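Local coordinates for beta-glucosidase (Chaetomella raphigera, PDB 6JXG), which probably hydrolyses terminal, non-reducing beta-D-glucosyl residues with release of beta-D-glucose, as a secreted family 3 glycoside hydrolase of cellulose breakdown, at residues Tyr56-Gly59 and Ile63-Val66; Gly102-Leu107 and Val295-Gly300; Leu379-Gly382 and Gly386-Asp389. All coordinates share one frame; numbering follows the deposited sequence.

Interaction 1. Residues Tyr56-Gly59 and Ile63-Val66; sequences YQDG and IRFV
D58 lies alongside R64, the two side chains pointing the same way, with D58 CB 3.5 Å from R64 CD. The overlap ends in a salt bridge: R64 NH1 reaches D58 OD2 at 3.0 Å, entering on the anti side of the carboxylate, and the two charged planes are 38° apart. At the root of the two side chains the backbones are tied by R64 N to D58 O, an almost straight bond of 2.8 Å, beside the cis peptide that leads into G59. Q57 supplies a third bond. Its chain bends at chi2 (76°), bringing NE2 to 2.9 Å from R64 O, above that carbonyl plane, while CG rests on I63 CG2 and NE2 passes the edge of the F65 ring. V40 N and S308 OG hold the same amide from outside. Replacing Q57 by an alanine would probably leave R64 O without this donor and the loop less firmly held to the strand. R64 NH2 also pairs with D371, in the range of the C-terminal domain. The contact thus pins the loop that follows strand 55-57 of the TIM-barrel-like domain, next to strand 105-106, with I63 set against L94 and A98 of helix 84-100.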
loop_
_atom_site.group_PDB
_atom_site.type_symbol
_atom_site.label_atom_id
_atom_site.label_comp_id
_atom_site.label_asym_id
_atom_site.label_seq_id
_atom_site.Cartn_x
_atom_site.Cartn_y
_atom_site.Cartn_z
ATOM N N TYR A 56 -2.431 4.391 -19.994
ATOM C CA TYR A 56 -1.923 4.366 -18.622
ATOM C C TYR A 56 -2.989 5.025 -17.750
ATOM O O TYR A 56 -3.365 6.211 -18.003
ATOM C CB TYR A 56 -0.646 5.200 -18.549
ATOM C CG TYR A 56 0.575 4.675 -19.296
ATOM C CD1 TYR A 56 1.679 4.151 -18.612
ATOM C CD2 TYR A 56 0.669 4.781 -20.642
ATOM C CE1 TYR A 56 2.763 3.717 -19.285
ATOM C CE2 TYR A 56 1.755 4.320 -21.343
ATOM C CZ TYR A 56 2.824 3.799 -20.657
ATOM O OH TYR A 56 3.914 3.376 -21.373
ATOM N N GLN A 57 -3.466 4.294 -16.752
ATOM C CA GLN A 57 -4.581 4.760 -15.956
ATOM C C GLN A 57 -4.308 4.579 -14.434
ATOM O O GLN A 57 -3.885 3.517 -13.982
ATOM C CB GLN A 57 -5.901 4.092 -16.351
ATOM C CG GLN A 57 -7.136 4.802 -15.802
ATOM C CD GLN A 57 -7.441 6.082 -16.578
ATOM O OE1 GLN A 57 -6.793 6.400 -17.599
ATOM N NE2 GLN A 57 -8.453 6.821 -16.116
ATOM N N ASP A 58 -4.619 5.629 -13.680
ATOM C CA ASP A 58 -4.656 5.532 -12.185
ATOM C C ASP A 58 -5.873 4.644 -11.769
ATOM O O ASP A 58 -6.817 4.392 -12.575
ATOM C CB ASP A 58 -4.841 6.903 -11.571
ATOM C CG ASP A 58 -3.601 7.766 -11.580
ATOM O OD1 ASP A 58 -2.547 7.190 -11.322
ATOM O OD2 ASP A 58 -3.705 9.003 -11.843
ATOM N N GLY A 59 -5.886 4.108 -10.566
ATOM C CA GLY A 59 -4.799 4.213 -9.609
ATOM C C GLY A 59 -4.734 2.909 -8.847
ATOM O O GLY A 59 -5.287 1.910 -9.278
ATOM N N ILE A 63 -10.085 1.914 -10.645
ATOM C CA ILE A 63 -9.885 2.687 -11.886
ATOM C C ILE A 63 -10.330 4.109 -11.614
ATOM O O ILE A 63 -11.496 4.341 -11.147
ATOM C CB ILE A 63 -10.753 2.157 -13.027
ATOM C CG1 ILE A 63 -10.677 0.632 -13.157
ATOM C CG2 ILE A 63 -10.372 2.886 -14.328
ATOM C CD1 ILE A 63 -9.282 0.057 -13.252
ATOM N N ARG A 64 -9.429 5.063 -11.797
ATOM C CA ARG A 64 -9.755 6.471 -11.621
ATOM C C ARG A 64 -10.607 7.014 -12.824
ATOM O O ARG A 64 -10.447 6.573 -13.964
ATOM C CB ARG A 64 -8.473 7.249 -11.489
ATOM C CG ARG A 64 -8.641 8.677 -10.976
ATOM C CD ARG A 64 -7.244 9.333 -10.954
ATOM N NE ARG A 64 -7.424 10.721 -10.563
ATOM C CZ ARG A 64 -6.511 11.699 -10.759
ATOM N NH1 ARG A 64 -5.337 11.471 -11.336
ATOM N NH2 ARG A 64 -6.833 12.923 -10.376
ATOM N N PHE A 65 -11.548 7.884 -12.489
ATOM C CA PHE A 65 -12.423 8.674 -13.399
ATOM C C PHE A 65 -13.597 7.850 -13.981
ATOM O O PHE A 65 -14.730 8.344 -14.087
ATOM C CB PHE A 65 -11.632 9.385 -14.537
ATOM C CG PHE A 65 -10.598 10.389 -14.059
ATOM C CD1 PHE A 65 -10.979 11.535 -13.375
ATOM C CD2 PHE A 65 -9.262 10.245 -14.335
ATOM C CE1 PHE A 65 -10.063 12.482 -12.949
ATOM C CE2 PHE A 65 -8.342 11.230 -13.917
ATOM C CZ PHE A 65 -8.753 12.339 -13.235
ATOM N N VAL A 66 -13.335 6.640 -14.424
ATOM C CA VAL A 66 -14.326 5.835 -15.126
ATOM C C VAL A 66 -15.476 5.388 -14.214
ATOM O O VAL A 66 -15.280 4.990 -13.056
ATOM C CB VAL A 66 -13.632 4.613 -15.745
ATOM C CG1 VAL A 66 -14.578 3.761 -16.552
ATOM C CG2 VAL A 66 -12.478 5.045 -16.603
#

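Interaction 2. Residues Gly102-Leu107 and Val295-Gly300; sequences GINVQL and VGQDQG
N104 and Q297 face each other across backbones that stay well apart, their CA atoms 7.6 Å from one another, each a little beyond a helix that ends in a Schellman motif, at G102 and at G296. The gap is spanned by a side chain. Q297 heads toward the other segment and is extended beyond CG (chi2 -178°), which carries its amide across to the backbone of N104. There Q297 NE2 donates to N104 O at 3.0 Å, with an N-H...O angle of 173°; the donor lies in the carbonyl plane, on a lone pair, and the acceptor lies in the plane of the Q297 amide. The same NE2 also bonds to G149 O, so one buried amide nitrogen ties two separate backbone carbonyls together.

N104 CB comes within 3.5 Å of Q297 OE1, and the planes of the two side-chain amides are turned 58° from each other, so they meet at a slant and do not stack. Q297 belongs to a type I turn from G296 to Q299, just where the chain leaves its helix, and its side chain points toward the other segment. This is a small contact that illustrates how a single long polar side chain can join segments almost two hundred residues apart in sequence.

W292, of helix 278-294, touches both side chains, and I103 O receives a bond from Y301 OH close by. The site sits at the entry to strand 105-106, which runs between strands 55-57 and 151-157, with N104 against C55 and Q297 against Q151. These neighbouring parallel strands belong to the TIM-barrel-like N-terminal domain, to which the contact ties the loop after helix 278-294.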
loop_
_atom_site.group_PDB
_atom_site.type_symbol
_atom_site.label_atom_id
_atom_site.label_comp_id
_atom_site.label_asym_id
_atom_site.label_seq_id
_atom_site.Cartn_x
_atom_site.Cartn_y
_atom_site.Cartn_z
ATOM N N GLY A 102 -9.679 -1.835 -21.408
ATOM C CA GLY A 102 -8.668 -1.653 -22.405
ATOM C C GLY A 102 -7.481 -0.884 -21.830
ATOM O O GLY A 102 -6.645 -0.418 -22.555
ATOM N N ILE A 103 -7.393 -0.812 -20.508
ATOM C CA ILE A 103 -6.236 -0.155 -19.857
ATOM C C ILE A 103 -5.013 -1.019 -20.003
ATOM O O ILE A 103 -4.994 -2.197 -19.593
ATOM C CB ILE A 103 -6.546 0.175 -18.387
ATOM C CG1 ILE A 103 -7.660 1.193 -18.352
ATOM C CG2 ILE A 103 -5.291 0.696 -17.642
ATOM C CD1 ILE A 103 -8.224 1.500 -17.019
ATOM N N ASN A 104 -3.941 -0.463 -20.588
ATOM C CA ASN A 104 -2.732 -1.251 -20.713
ATOM C C ASN A 104 -1.881 -1.353 -19.413
ATOM O O ASN A 104 -1.402 -2.457 -19.055
ATOM C CB ASN A 104 -1.840 -0.800 -21.871
ATOM C CG ASN A 104 -2.499 -1.043 -23.253
ATOM O OD1 ASN A 104 -2.502 -2.196 -23.832
ATOM N ND2 ASN A 104 -3.102 -0.032 -23.732
ATOM N N VAL A 105 -1.694 -0.202 -18.775
ATOM C CA VAL A 105 -0.852 -0.066 -17.581
ATOM C C VAL A 105 -1.719 0.555 -16.508
ATOM O O VAL A 105 -2.218 1.677 -16.686
ATOM C CB VAL A 105 0.375 0.818 -17.856
ATOM C CG1 VAL A 105 1.262 0.857 -16.609
ATOM C CG2 VAL A 105 1.119 0.233 -19.075
ATOM N N GLN A 106 -1.894 -0.177 -15.422
ATOM C CA GLN A 106 -2.610 0.309 -14.246
ATOM C C GLN A 106 -1.579 0.835 -13.259
ATOM O O GLN A 106 -0.677 0.082 -12.855
ATOM C CB GLN A 106 -3.440 -0.806 -13.629
ATOM C CG GLN A 106 -4.440 -0.336 -12.595
ATOM C CD GLN A 106 -5.471 0.629 -13.112
ATOM O OE1 GLN A 106 -5.829 0.639 -14.296
ATOM N NE2 GLN A 106 -6.019 1.427 -12.201
ATOM N N LEU A 107 -1.763 2.091 -12.797
ATOM C CA LEU A 107 -0.678 2.782 -12.088
ATOM C C LEU A 107 -0.729 2.443 -10.593
ATOM O O LEU A 107 -1.176 3.261 -9.768
ATOM C CB LEU A 107 -0.754 4.315 -12.368
ATOM C CG LEU A 107 -0.537 4.634 -13.864
ATOM C CD1 LEU A 107 -0.750 6.106 -14.096
ATOM C CD2 LEU A 107 0.825 4.186 -14.394
ATOM N N VAL A 295 2.996 -9.648 -20.602
ATOM C CA VAL A 295 1.654 -9.913 -20.105
ATOM C C VAL A 295 0.615 -10.303 -21.178
ATOM O O VAL A 295 -0.526 -10.482 -20.814
ATOM C CB VAL A 295 1.098 -8.788 -19.192
ATOM C CG1 VAL A 295 2.168 -8.335 -18.210
ATOM C CG2 VAL A 295 0.599 -7.620 -19.949
ATOM N N GLY A 296 1.032 -10.431 -22.448
ATOM C CA GLY A 296 0.192 -10.938 -23.549
ATOM C C GLY A 296 -0.816 -9.956 -24.108
ATOM O O GLY A 296 -1.868 -10.371 -24.628
ATOM N N GLN A 297 -0.528 -8.672 -24.071
ATOM C CA GLN A 297 -1.502 -7.706 -24.523
ATOM C C GLN A 297 -1.559 -7.514 -26.079
ATOM O O GLN A 297 -2.381 -6.723 -26.605
ATOM C CB GLN A 297 -1.297 -6.348 -23.884
ATOM C CG GLN A 297 -1.547 -6.388 -22.380
ATOM C CD GLN A 297 -1.408 -5.068 -21.718
ATOM O OE1 GLN A 297 -0.892 -4.110 -22.275
ATOM N NE2 GLN A 297 -1.840 -5.023 -20.494
ATOM N N ASP A 298 -0.664 -8.189 -26.774
ATOM C CA ASP A 298 -0.512 -8.015 -28.204
ATOM C C ASP A 298 -1.550 -8.771 -28.976
ATOM O O ASP A 298 -1.678 -8.502 -30.187
ATOM C CB ASP A 298 0.882 -8.506 -28.660
ATOM C CG ASP A 298 1.129 -9.893 -28.314
ATOM O OD1 ASP A 298 1.466 -10.686 -29.219
ATOM O OD2 ASP A 298 1.003 -10.246 -27.125
ATOM N N GLN A 299 -2.251 -9.708 -28.326
ATOM C CA GLN A 299 -3.359 -10.448 -28.959
ATOM C C GLN A 299 -4.624 -10.254 -28.145
ATOM O O GLN A 299 -4.641 -10.627 -26.967
ATOM C CB GLN A 299 -3.145 -11.986 -29.015
ATOM C CG GLN A 299 -1.722 -12.580 -28.956
ATOM C CD GLN A 299 -1.276 -13.132 -27.567
ATOM O OE1 GLN A 299 -1.759 -12.703 -26.503
ATOM N NE2 GLN A 299 -0.322 -14.071 -27.589
ATOM N N GLY A 300 -5.654 -9.703 -28.767
ATOM C CA GLY A 300 -7.014 -9.835 -28.263
ATOM C C GLY A 300 -7.290 -8.977 -27.030
ATOM O O GLY A 300 -8.199 -9.291 -26.242
#

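Interaction 3. Residues Leu379-Gly382 and Gly386-Asp389; sequences LAMG and GTAD
M381 is the residue of L379-G382 that crosses to T387 and A388; ahead of it L379 N bonds to D358 OD1 and A380 pairs through its backbone with G508. From there M381 extends its side chain toward the other segment. CG stands anti to the backbone N (chi1 -167°), and the chain stays straight as far as the sulfur, so that SD arrives over the backbone of the facing segment, 3.7 Å from T387 CA. The side chains of M381 and T387 cross at about a right angle, SD also resting on T387 CB. A388 N points its hydrogen at this sulfur in a weak hydrogen bond of 3.7 Å, while the bend at chi3 (-57°) lays the terminal CE 3.8 Å from A388 O. The thioether thus packs against the backbone and accepts a weak N-H bond as well.

G382 comes next and meets T387 through its carbonyl: G382 O lies 3.3 Å from the methyl T387 CG2. This oxygen is buried with no polar partner in the model, so the methyl covers it without satisfying it. The hydroxyl of T387 looks the other way for its bond, to G384 O, in the residues between the two segments, which is likely to hold the side chain's rotation and keep CG2 against the first segment.

Beyond the pair, R372 bonds to A388 O, makes a salt bridge with D389 and touches M381, while D389 OD2 takes a bond from Q67 NE2. The contact closes a loop without regular helix or strand, between strand 351-355 and helix 396-406, with M381 packed across it, and it belongs to the C-terminal alpha/beta domain that family 3 glycoside hydrolases set against their barrel domain.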
loop_
_atom_site.group_PDB
_atom_site.type_symbol
_atom_site.label_atom_id
_atom_site.label_comp_id
_atom_site.label_asym_id
_atom_site.label_seq_id
_atom_site.Cartn_x
_atom_site.Cartn_y
_atom_site.Cartn_z
ATOM N N LEU A 379 -15.664 8.355 5.675
ATOM C CA LEU A 379 -14.388 8.397 5.047
ATOM C C LEU A 379 -13.970 6.978 4.610
ATOM O O LEU A 379 -13.801 6.109 5.494
ATOM C CB LEU A 379 -13.322 8.966 5.996
ATOM C CG LEU A 379 -11.901 8.979 5.449
ATOM C CD1 LEU A 379 -11.788 10.008 4.324
ATOM C CD2 LEU A 379 -10.900 9.339 6.490
ATOM N N ALA A 380 -13.721 6.793 3.301
ATOM C CA ALA A 380 -13.414 5.452 2.796
ATOM C C ALA A 380 -12.262 5.386 1.839
ATOM O O ALA A 380 -11.879 4.305 1.361
ATOM C CB ALA A 380 -14.655 4.815 2.209
ATOM N N MET A 381 -11.602 6.532 1.692
ATOM C CA MET A 381 -10.519 6.729 0.729
ATOM C C MET A 381 -9.856 8.089 1.153
ATOM O O MET A 381 -10.604 9.046 1.467
ATOM C CB MET A 381 -11.245 6.913 -0.612
ATOM C CG MET A 381 -10.376 6.833 -1.740
ATOM S SD MET A 381 -11.132 6.763 -3.253
ATOM C CE MET A 381 -12.206 5.343 -3.167
ATOM N N GLY A 382 -8.548 8.185 1.120
ATOM C CA GLY A 382 -7.848 9.486 1.034
ATOM C C GLY A 382 -7.932 10.226 -0.305
ATOM O O GLY A 382 -8.719 9.891 -1.161
ATOM N N GLY A 386 -4.687 8.560 -6.291
ATOM C CA GLY A 386 -4.947 7.152 -5.862
ATOM C C GLY A 386 -6.389 6.869 -5.440
ATOM O O GLY A 386 -6.641 6.261 -4.369
ATOM N N THR A 387 -7.309 7.348 -6.266
ATOM C CA THR A 387 -8.735 7.365 -6.018
ATOM C C THR A 387 -9.525 6.762 -7.139
ATOM O O THR A 387 -8.999 6.499 -8.226
ATOM C CB THR A 387 -9.240 8.797 -5.717
ATOM O OG1 THR A 387 -8.944 9.711 -6.794
ATOM C CG2 THR A 387 -8.545 9.292 -4.355
ATOM N N ALA A 388 -10.830 6.660 -6.896
ATOM C CA ALA A 388 -11.841 6.161 -7.843
ATOM C C ALA A 388 -13.166 6.774 -7.404
ATOM O O ALA A 388 -13.260 7.212 -6.274
ATOM C CB ALA A 388 -11.964 4.675 -7.812
ATOM N N ASP A 389 -14.138 6.746 -8.316
ATOM C CA ASP A 389 -15.512 7.211 -8.030
ATOM C C ASP A 389 -16.207 6.010 -7.420
ATOM O O ASP A 389 -16.042 4.907 -7.920
ATOM C CB ASP A 389 -16.196 7.673 -9.285
ATOM C CG ASP A 389 -15.759 9.082 -9.715
ATOM O OD1 ASP A 389 -14.769 9.652 -9.188
ATOM O OD2 ASP A 389 -16.475 9.617 -10.587
#

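The three contacts come in series along the chain, each closing before the next opens, although interaction 2 spans the long stretch from 102 to 300. Interactions 1 and 2, with centres 14 Å apart, share one sheet: neighbouring strands 55-57 and 105-106 are joined by Q57 O to L107 N at 2.8 Å and by Q57 N to V105 O. The centres of interactions 1 and 3 are 12 Å apart, but interaction 3 belongs to the C-terminal domain; I63 O packs on A388 CB and R64 CB on T387 O, so the loop of 63-66 borders both domains. The centres of interactions 2 and 3 are 24 Å apart, their nearest atoms about 7 Å. Interaction 1 thus links the barrel sheet to the domain interface.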